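Local structure of acyl-coenzyme A oxidase acox-1.2 (Caenorhabditis elegans, 5K3J) at residues G73-L87 with L99-F111. The protein catalyses the FAD-dependent, oxygen-consuming desaturation of CoA-linked ascarosides bearing a five-carbon omega side chain, the first step of their shortening by peroxisomal beta-oxidation. Sequence-based numbering, arbitrary orientation.
Sequences GTRKISILTKYLNQL and LHREVIGYEGHPF
Ile77 and Leu80 of helix 66-82 press on helix 93-103 and on the chain that follows. Leu80 CD2 lies over one face of the His100 ring, a CH-pi contact 3.7 Å from the centroid, while Ile77 CD1 comes to the edge of that ring, 3.6 Å from His100 CD2. Ile77 CG1, swung away from the backbone N (chi1 -158°), reaches the edge of the Phe111 ring, 3.6 Å from Phe111 CD2, and leaves CG2 against Pro110. Leu80 CD1 meets Leu99 CD2 at 3.7 Å, and Ile104 CD1 fits between Ile77 CD1 and Lys76 CB. The Lys76 chain, bent at chi2, chi3 and chi4, curls so that NZ donates to Val103 O (3.1 Å), approaching from above the carbonyl plane; Leu55 O and Asp57 also hold this ammonium, and Arg616 shares Val103 O. A methionine in place of Lys76 would probably cost Asp57 this salt bridge and Val103 O one of its donors. Further out, His100 ND1 bonds to Ser96 O, and Ile45 and Val49 of helix 36-49 pack on Leu99. Apolar packing thus joins helix 66-82 to helix 93-103 and the following loop, while three oxygen partners around the ammonium of the buried Lys76 are consistent with a lysine that stays protonated.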
ATOM      1  N   GLY A  73      11.045 -16.802  14.237  1.00 26.37           N
ATOM      2  CA  GLY A  73      10.338 -16.096  15.287  1.00 24.19           C
ATOM      3  C   GLY A  73      10.297 -16.947  16.542  1.00 24.64           C
ATOM      4  O   GLY A  73      10.346 -16.433  17.654  1.00 23.23           O
ATOM      5  N   THR A  74      10.220 -18.259  16.350  1.00 36.91           N
ATOM      6  CA  THR A  74      10.174 -19.213  17.457  1.00 38.50           C
ATOM      7  C   THR A  74      11.566 -19.438  18.051  1.00 38.75           C
ATOM      8  O   THR A  74      11.719 -19.548  19.274  1.00 38.55           O
ATOM      9  CB  THR A  74       9.582 -20.560  17.003  1.00 38.74           C
ATOM     10  OG1 THR A  74       8.184 -20.402  16.743  1.00 41.71           O
ATOM     11  CG2 THR A  74       9.767 -21.620  18.067  1.00 39.49           C
ATOM     12  N   ARG A  75      12.574 -19.509  17.181  1.00 29.84           N
ATOM     13  CA  ARG A  75      13.961 -19.608  17.623  1.00 29.49           C
ATOM     14  C   ARG A  75      14.311 -18.404  18.494  1.00 29.80           C
ATOM     15  O   ARG A  75      14.777 -18.561  19.624  1.00 28.41           O
ATOM     16  CB  ARG A  75      14.927 -19.685  16.433  1.00 29.04           C
ATOM     17  CG  ARG A  75      16.399 -19.782  16.845  1.00 29.97           C
ATOM     18  CD  ARG A  75      17.340 -19.638  15.661  1.00 28.78           C
ATOM     19  NE  ARG A  75      17.540 -18.245  15.280  1.00 28.34           N
ATOM     20  CZ  ARG A  75      18.416 -17.436  15.864  1.00 31.58           C
ATOM     21  NH1 ARG A  75      19.169 -17.877  16.863  1.00 32.53           N
ATOM     22  NH2 ARG A  75      18.542 -16.185  15.451  1.00 30.61           N
ATOM     23  N   LYS A  76      14.048 -17.208  17.975  1.00 31.14           N
ATOM     24  CA  LYS A  76      14.485 -15.977  18.616  1.00 32.43           C
ATOM     25  C   LYS A  76      13.702 -15.679  19.896  1.00 33.31           C
ATOM     26  O   LYS A  76      14.249 -15.095  20.828  1.00 35.63           O
ATOM     27  CB  LYS A  76      14.368 -14.810  17.637  1.00 32.10           C
ATOM     28  CG  LYS A  76      15.375 -13.698  17.892  1.00 34.85           C
ATOM     29  CD  LYS A  76      16.739 -14.030  17.301  1.00 36.86           C
ATOM     30  CE  LYS A  76      16.877 -13.550  15.866  1.00 35.85           C
ATOM     31  NZ  LYS A  76      16.825 -12.070  15.817  1.00 37.05           N
ATOM     32  N   ILE A  77      12.436 -16.089  19.952  1.00 21.72           N
ATOM     33  CA  ILE A  77      11.595 -15.801  21.120  1.00 20.19           C
ATOM     34  C   ILE A  77      11.931 -16.718  22.299  1.00 20.15           C
ATOM     35  O   ILE A  77      11.759 -16.338  23.462  1.00 20.60           O
ATOM     36  CB  ILE A  77      10.082 -15.925  20.787  1.00 19.00           C
ATOM     37  CG1 ILE A  77       9.234 -15.125  21.779  1.00 20.54           C
ATOM     38  CG2 ILE A  77       9.644 -17.377  20.755  1.00 18.37           C
ATOM     39  CD1 ILE A  77       9.612 -13.658  21.849  1.00 23.43           C
ATOM     40  N   SER A  78      12.426 -17.917  22.001  1.00 30.20           N
ATOM     41  CA  SER A  78      12.790 -18.859  23.048  1.00 31.72           C
ATOM     42  C   SER A  78      14.140 -18.487  23.638  1.00 36.99           C
ATOM     43  O   SER A  78      14.373 -18.657  24.831  1.00 43.68           O
ATOM     44  CB  SER A  78      12.823 -20.291  22.509  1.00 30.64           C
ATOM     45  OG  SER A  78      13.933 -20.494  21.651  1.00 29.76           O
ATOM     46  N   ILE A  79      15.030 -17.981  22.792  1.00 44.38           N
ATOM     47  CA  ILE A  79      16.327 -17.500  23.252  1.00 44.47           C
ATOM     48  C   ILE A  79      16.148 -16.211  24.049  1.00 47.06           C
ATOM     49  O   ILE A  79      16.694 -16.064  25.145  1.00 52.92           O
ATOM     50  CB  ILE A  79      17.294 -17.240  22.082  1.00 45.52           C
ATOM     51  CG1 ILE A  79      17.487 -18.508  21.254  1.00 46.11           C
ATOM     52  CG2 ILE A  79      18.631 -16.745  22.605  1.00 43.92           C
ATOM     53  CD1 ILE A  79      18.305 -18.294  20.008  1.00 49.26           C
ATOM     54  N   LEU A  80      15.373 -15.286  23.488  1.00 38.08           N
ATOM     55  CA  LEU A  80      15.110 -13.997  24.116  1.00 35.11           C
ATOM     56  C   LEU A  80      14.472 -14.153  25.490  1.00 37.92           C
ATOM     57  O   LEU A  80      14.764 -13.390  26.410  1.00 39.33           O
ATOM     58  CB  LEU A  80      14.210 -13.153  23.215  1.00 33.33           C
ATOM     59  CG  LEU A  80      13.924 -11.719  23.644  1.00 33.87           C
ATOM     60  CD1 LEU A  80      15.222 -10.924  23.675  1.00 35.18           C
ATOM     61  CD2 LEU A  80      12.905 -11.070  22.718  1.00 32.24           C
ATOM     62  N   THR A  81      13.595 -15.145  25.621  1.00 40.19           N
ATOM     63  CA  THR A  81      12.908 -15.401  26.882  1.00 40.16           C
ATOM     64  C   THR A  81      13.907 -15.790  27.971  1.00 44.69           C
ATOM     65  O   THR A  81      13.752 -15.407  29.133  1.00 44.30           O
ATOM     66  CB  THR A  81      11.844 -16.502  26.721  1.00 38.38           C
ATOM     67  OG1 THR A  81      10.856 -16.066  25.779  1.00 31.70           O
ATOM     68  CG2 THR A  81      11.165 -16.806  28.049  1.00 36.77           C
ATOM     69  N   LYS A  82      14.942 -16.532  27.589  1.00 53.50           N
ATOM     70  CA  LYS A  82      16.001 -16.895  28.525  1.00 54.24           C
ATOM     71  C   LYS A  82      16.758 -15.657  28.995  1.00 53.18           C
ATOM     72  O   LYS A  82      16.976 -15.468  30.192  1.00 51.67           O
ATOM     73  CB  LYS A  82      16.967 -17.892  27.883  1.00 60.77           C
ATOM     74  CG  LYS A  82      18.403 -17.755  28.363  1.00 70.38           C
ATOM     75  CD  LYS A  82      19.353 -18.647  27.588  1.00 77.55           C
ATOM     76  CE  LYS A  82      20.772 -18.116  27.683  1.00 81.33           C
ATOM     77  NZ  LYS A  82      21.109 -17.653  29.060  1.00 81.99           N
ATOM     78  N   TYR A  83      17.149 -14.810  28.048  1.00 49.47           N
ATOM     79  CA  TYR A  83      17.897 -13.599  28.364  1.00 50.80           C
ATOM     80  C   TYR A  83      17.000 -12.471  28.876  1.00 50.36           C
ATOM     81  O   TYR A  83      17.482 -11.369  29.135  1.00 50.70           O
ATOM     82  CB  TYR A  83      18.670 -13.107  27.135  1.00 51.69           C
ATOM     83  CG  TYR A  83      19.887 -13.934  26.771  1.00 56.37           C
ATOM     84  CD1 TYR A  83      21.045 -13.880  27.539  1.00 58.32           C
ATOM     85  CD2 TYR A  83      19.890 -14.749  25.644  1.00 55.71           C
ATOM     86  CE1 TYR A  83      22.163 -14.626  27.207  1.00 61.56           C
ATOM     87  CE2 TYR A  83      21.004 -15.497  25.302  1.00 57.74           C
ATOM     88  CZ  TYR A  83      22.137 -15.431  26.087  1.00 61.75           C
ATOM     89  OH  TYR A  83      23.245 -16.174  25.753  1.00 63.80           O
ATOM     90  N   LEU A  84      15.706 -12.744  29.035  1.00 48.11           N
ATOM     91  CA  LEU A  84      14.744 -11.688  29.353  1.00 46.80           C
ATOM     92  C   LEU A  84      15.000 -11.027  30.710  1.00 47.26           C
ATOM     93  O   LEU A  84      14.921  -9.804  30.828  1.00 45.46           O
ATOM     94  CB  LEU A  84      13.312 -12.233  29.312  1.00 41.44           C
ATOM     95  CG  LEU A  84      12.211 -11.173  29.399  1.00 41.50           C
ATOM     96  CD1 LEU A  84      12.352 -10.181  28.266  1.00 41.04           C
ATOM     97  CD2 LEU A  84      10.821 -11.797  29.383  1.00 45.03           C
ATOM     98  N   ASN A  85      15.305 -11.827  31.728  1.00 77.74           N
ATOM     99  CA  ASN A  85      15.496 -11.302  33.079  1.00 87.20           C
ATOM    100  C   ASN A  85      16.840 -10.613  33.273  1.00 88.50           C
ATOM    101  O   ASN A  85      17.035  -9.863  34.230  1.00 93.44           O
ATOM    102  CB  ASN A  85      15.342 -12.420  34.108  1.00 89.81           C
ATOM    103  CG  ASN A  85      13.940 -12.497  34.670  1.00 93.38           C
ATOM    104  OD1 ASN A  85      13.079 -11.687  34.328  1.00 87.88           O
ATOM    105  ND2 ASN A  85      13.700 -13.477  35.534  1.00 85.43           N
ATOM    106  N   GLN A  86      17.771 -10.879  32.364  1.00 46.54           N
ATOM    107  CA  GLN A  86      19.058 -10.203  32.387  1.00 42.77           C
ATOM    108  C   GLN A  86      18.913  -8.789  31.841  1.00 39.29           C
ATOM    109  O   GLN A  86      19.400  -7.818  32.426  1.00 46.92           O
ATOM    110  CB  GLN A  86      20.092 -10.954  31.552  1.00 41.14           C
ATOM    111  CG  GLN A  86      20.340 -12.391  31.934  1.00 42.78           C
ATOM    112  CD  GLN A  86      21.529 -12.960  31.184  1.00 39.72           C
ATOM    113  OE1 GLN A  86      22.406 -12.220  30.732  1.00 36.36           O
ATOM    114  NE2 GLN A  86      21.559 -14.277  31.040  1.00 40.45           N
ATOM    115  N   LEU A  87      18.221  -8.693  30.712  1.00 35.09           N
ATOM    116  CA  LEU A  87      18.231  -7.494  29.885  1.00 32.88           C
ATOM    117  C   LEU A  87      17.239  -6.420  30.316  1.00 31.52           C
ATOM    118  O   LEU A  87      17.522  -5.229  30.179  1.00 28.92           O
ATOM    119  CB  LEU A  87      17.964  -7.881  28.428  1.00 31.50           C
ATOM    120  CG  LEU A  87      19.007  -8.804  27.791  1.00 31.29           C
ATOM    121  CD1 LEU A  87      18.477  -9.471  26.524  1.00 32.67           C
ATOM    122  CD2 LEU A  87      20.290  -8.039  27.499  1.00 30.37           C
ATOM    123  N   LEU A  99      12.660  -4.238  23.456  1.00 30.56           N
ATOM    124  CA  LEU A  99      13.453  -5.451  23.314  1.00 30.54           C
ATOM    125  C   LEU A  99      12.931  -6.351  22.193  1.00 32.29           C
ATOM    126  O   LEU A  99      13.711  -6.908  21.423  1.00 33.35           O
ATOM    127  CB  LEU A  99      13.482  -6.220  24.635  1.00 28.05           C
ATOM    128  CG  LEU A  99      14.337  -7.482  24.626  1.00 27.64           C
ATOM    129  CD1 LEU A  99      15.772  -7.120  24.321  1.00 30.63           C
ATOM    130  CD2 LEU A  99      14.240  -8.218  25.952  1.00 26.19           C
ATOM    131  N   HIS A 100      11.611  -6.479  22.094  1.00 34.51           N
ATOM    132  CA  HIS A 100      11.014  -7.362  21.102  1.00 33.45           C
ATOM    133  C   HIS A 100      10.961  -6.710  19.722  1.00 32.66           C
ATOM    134  O   HIS A 100      11.204  -7.373  18.714  1.00 31.42           O
ATOM    135  CB  HIS A 100       9.616  -7.792  21.548  1.00 32.72           C
ATOM    136  CG  HIS A 100       9.623  -8.782  22.670  1.00 31.87           C
ATOM    137  ND1 HIS A 100       9.755  -8.412  23.993  1.00 31.21           N
ATOM    138  CD2 HIS A 100       9.534 -10.133  22.668  1.00 30.88           C
ATOM    139  CE1 HIS A 100       9.739  -9.491  24.754  1.00 31.40           C
ATOM    140  NE2 HIS A 100       9.604 -10.550  23.974  1.00 31.41           N
ATOM    141  N   ARG A 101      10.655  -5.414  19.674  1.00 26.85           N
ATOM    142  CA  ARG A 101      10.640  -4.696  18.401  1.00 25.71           C
ATOM    143  C   ARG A 101      12.021  -4.711  17.760  1.00 25.71           C
ATOM    144  O   ARG A 101      12.143  -4.681  16.537  1.00 23.86           O
ATOM    145  CB  ARG A 101      10.176  -3.248  18.575  1.00 25.35           C
ATOM    146  CG  ARG A 101       8.670  -3.052  18.704  1.00 26.12           C
ATOM    147  CD  ARG A 101       8.350  -1.576  18.919  1.00 28.24           C
ATOM    148  NE  ARG A 101       6.931  -1.318  19.143  1.00 29.80           N
ATOM    149  CZ  ARG A 101       6.476  -0.297  19.860  1.00 31.99           C
ATOM    150  NH1 ARG A 101       7.335   0.540  20.428  1.00 32.82           N
ATOM    151  NH2 ARG A 101       5.171  -0.116  20.023  1.00 33.11           N
ATOM    152  N   GLU A 102      13.059  -4.751  18.589  1.00 28.37           N
ATOM    153  CA  GLU A 102      14.422  -4.772  18.080  1.00 28.10           C
ATOM    154  C   GLU A 102      14.907  -6.182  17.790  1.00 27.03           C
ATOM    155  O   GLU A 102      15.274  -6.489  16.660  1.00 29.95           O
ATOM    156  CB  GLU A 102      15.385  -4.096  19.056  1.00 28.58           C
ATOM    157  CG  GLU A 102      16.842  -4.251  18.640  1.00 29.54           C
ATOM    158  CD  GLU A 102      17.779  -3.363  19.437  1.00 30.93           C
ATOM    159  OE1 GLU A 102      18.636  -3.901  20.171  1.00 31.12           O
ATOM    160  OE2 GLU A 102      17.666  -2.124  19.325  1.00 29.10           O
ATOM    161  N   VAL A 103      14.920  -7.033  18.810  1.00 23.32           N
ATOM    162  CA  VAL A 103      15.432  -8.393  18.656  1.00 23.68           C
ATOM    163  C   VAL A 103      14.549  -9.224  17.725  1.00 26.01           C
ATOM    164  O   VAL A 103      15.015  -9.726  16.700  1.00 22.62           O
ATOM    165  CB  VAL A 103      15.546  -9.118  20.005  1.00 22.96           C
ATOM    166  CG1 VAL A 103      16.023 -10.545  19.800  1.00 23.86           C
ATOM    167  CG2 VAL A 103      16.489  -8.369  20.920  1.00 23.87           C
ATOM    168  N   ILE A 104      13.273  -9.366  18.072  1.00 28.15           N
ATOM    169  CA  ILE A 104      12.366 -10.166  17.251  1.00 28.35           C
ATOM    170  C   ILE A 104      11.984  -9.465  15.947  1.00 27.82           C
ATOM    171  O   ILE A 104      12.267  -9.961  14.856  1.00 28.48           O
ATOM    172  CB  ILE A 104      11.075 -10.527  18.016  1.00 27.42           C
ATOM    173  CG1 ILE A 104      11.405 -11.213  19.346  1.00 26.50           C
ATOM    174  CG2 ILE A 104      10.199 -11.446  17.179  1.00 29.43           C
ATOM    175  CD1 ILE A 104      12.018 -12.601  19.206  1.00 27.65           C
ATOM    176  N   GLY A 105      11.331  -8.315  16.064  1.00 26.55           N
ATOM    177  CA  GLY A 105      10.874  -7.594  14.894  1.00 27.24           C
ATOM    178  C   GLY A 105       9.363  -7.508  14.841  1.00 27.90           C
ATOM    179  O   GLY A 105       8.673  -7.776  15.830  1.00 28.65           O
ATOM    180  N   TYR A 106       8.845  -7.151  13.673  1.00 24.33           N
ATOM    181  CA  TYR A 106       7.423  -6.900  13.528  1.00 23.52           C
ATOM    182  C   TYR A 106       6.671  -8.060  12.880  1.00 22.86           C
ATOM    183  O   TYR A 106       5.445  -8.111  12.943  1.00 21.45           O
ATOM    184  CB  TYR A 106       7.199  -5.639  12.701  1.00 25.82           C
ATOM    185  CG  TYR A 106       8.001  -4.434  13.132  1.00 27.61           C
ATOM    186  CD1 TYR A 106       8.264  -4.175  14.474  1.00 29.11           C
ATOM    187  CD2 TYR A 106       8.493  -3.547  12.186  1.00 29.14           C
ATOM    188  CE1 TYR A 106       8.998  -3.062  14.853  1.00 32.24           C
ATOM    189  CE2 TYR A 106       9.222  -2.441  12.556  1.00 33.17           C
ATOM    190  CZ  TYR A 106       9.472  -2.202  13.891  1.00 33.54           C
ATOM    191  OH  TYR A 106      10.199  -1.100  14.277  1.00 33.31           O
ATOM    192  N   GLU A 107       7.400  -8.994  12.276  1.00 28.42           N
ATOM    193  CA  GLU A 107       6.776  -9.996  11.417  1.00 27.41           C
ATOM    194  C   GLU A 107       6.085 -11.134  12.170  1.00 27.49           C
ATOM    195  O   GLU A 107       5.437 -11.981  11.554  1.00 27.54           O
ATOM    196  CB  GLU A 107       7.814 -10.565  10.455  1.00 26.58           C
ATOM    197  CG  GLU A 107       8.617  -9.488   9.756  1.00 27.60           C
ATOM    198  CD  GLU A 107       9.248  -9.973   8.470  1.00 29.14           C
ATOM    199  OE1 GLU A 107       8.765 -10.983   7.916  1.00 27.62           O
ATOM    200  OE2 GLU A 107      10.225  -9.340   8.015  1.00 30.41           O
ATOM    201  N   GLY A 108       6.217 -11.156  13.493  1.00 13.44           N
ATOM    202  CA  GLY A 108       5.449 -12.079  14.312  1.00 12.71           C
ATOM    203  C   GLY A 108       6.270 -13.090  15.087  1.00 12.46           C
ATOM    204  O   GLY A 108       7.373 -13.459  14.683  1.00 13.59           O
ATOM    205  N   HIS A 109       5.710 -13.537  16.208  1.00 26.05           N
ATOM    206  CA  HIS A 109       6.344 -14.529  17.069  1.00 27.02           C
ATOM    207  C   HIS A 109       5.266 -15.200  17.927  1.00 26.04           C
ATOM    208  O   HIS A 109       4.174 -14.650  18.085  1.00 25.92           O
ATOM    209  CB  HIS A 109       7.421 -13.876  17.938  1.00 28.67           C
ATOM    210  CG  HIS A 109       6.900 -12.804  18.844  1.00 28.85           C
ATOM    211  ND1 HIS A 109       6.517 -13.051  20.145  1.00 30.22           N
ATOM    212  CD2 HIS A 109       6.697 -11.482  18.636  1.00 28.46           C
ATOM    213  CE1 HIS A 109       6.105 -11.925  20.700  1.00 30.52           C
ATOM    214  NE2 HIS A 109       6.202 -10.958  19.806  1.00 28.76           N
ATOM    215  N   PRO A 110       5.560 -16.392  18.475  1.00 23.19           N
ATOM    216  CA  PRO A 110       4.567 -17.161  19.239  1.00 23.16           C
ATOM    217  C   PRO A 110       3.869 -16.405  20.376  1.00 23.37           C
ATOM    218  O   PRO A 110       2.807 -16.843  20.813  1.00 23.21           O
ATOM    219  CB  PRO A 110       5.399 -18.317  19.804  1.00 24.01           C
ATOM    220  CG  PRO A 110       6.454 -18.525  18.799  1.00 23.42           C
ATOM    221  CD  PRO A 110       6.808 -17.156  18.291  1.00 23.42           C
ATOM    222  N   PHE A 111       4.440 -15.294  20.833  1.00 15.92           N
ATOM    223  CA  PHE A 111       3.925 -14.603  22.016  1.00 17.28           C
ATOM    224  C   PHE A 111       3.343 -13.216  21.752  1.00 15.56           C
ATOM    225  O   PHE A 111       3.068 -12.472  22.695  1.00 14.23           O
ATOM    226  CB  PHE A 111       5.030 -14.480  23.070  1.00 18.44           C
ATOM    227  CG  PHE A 111       5.265 -15.737  23.852  1.00 20.37           C
ATOM    228  CD1 PHE A 111       4.352 -16.167  24.796  1.00 20.57           C
ATOM    229  CD2 PHE A 111       6.414 -16.481  23.650  1.00 23.15           C
ATOM    230  CE1 PHE A 111       4.583 -17.326  25.517  1.00 18.75           C
ATOM    231  CE2 PHE A 111       6.648 -17.632  24.364  1.00 24.91           C
ATOM    232  CZ  PHE A 111       5.728 -18.057  25.302  1.00 20.71           C
TER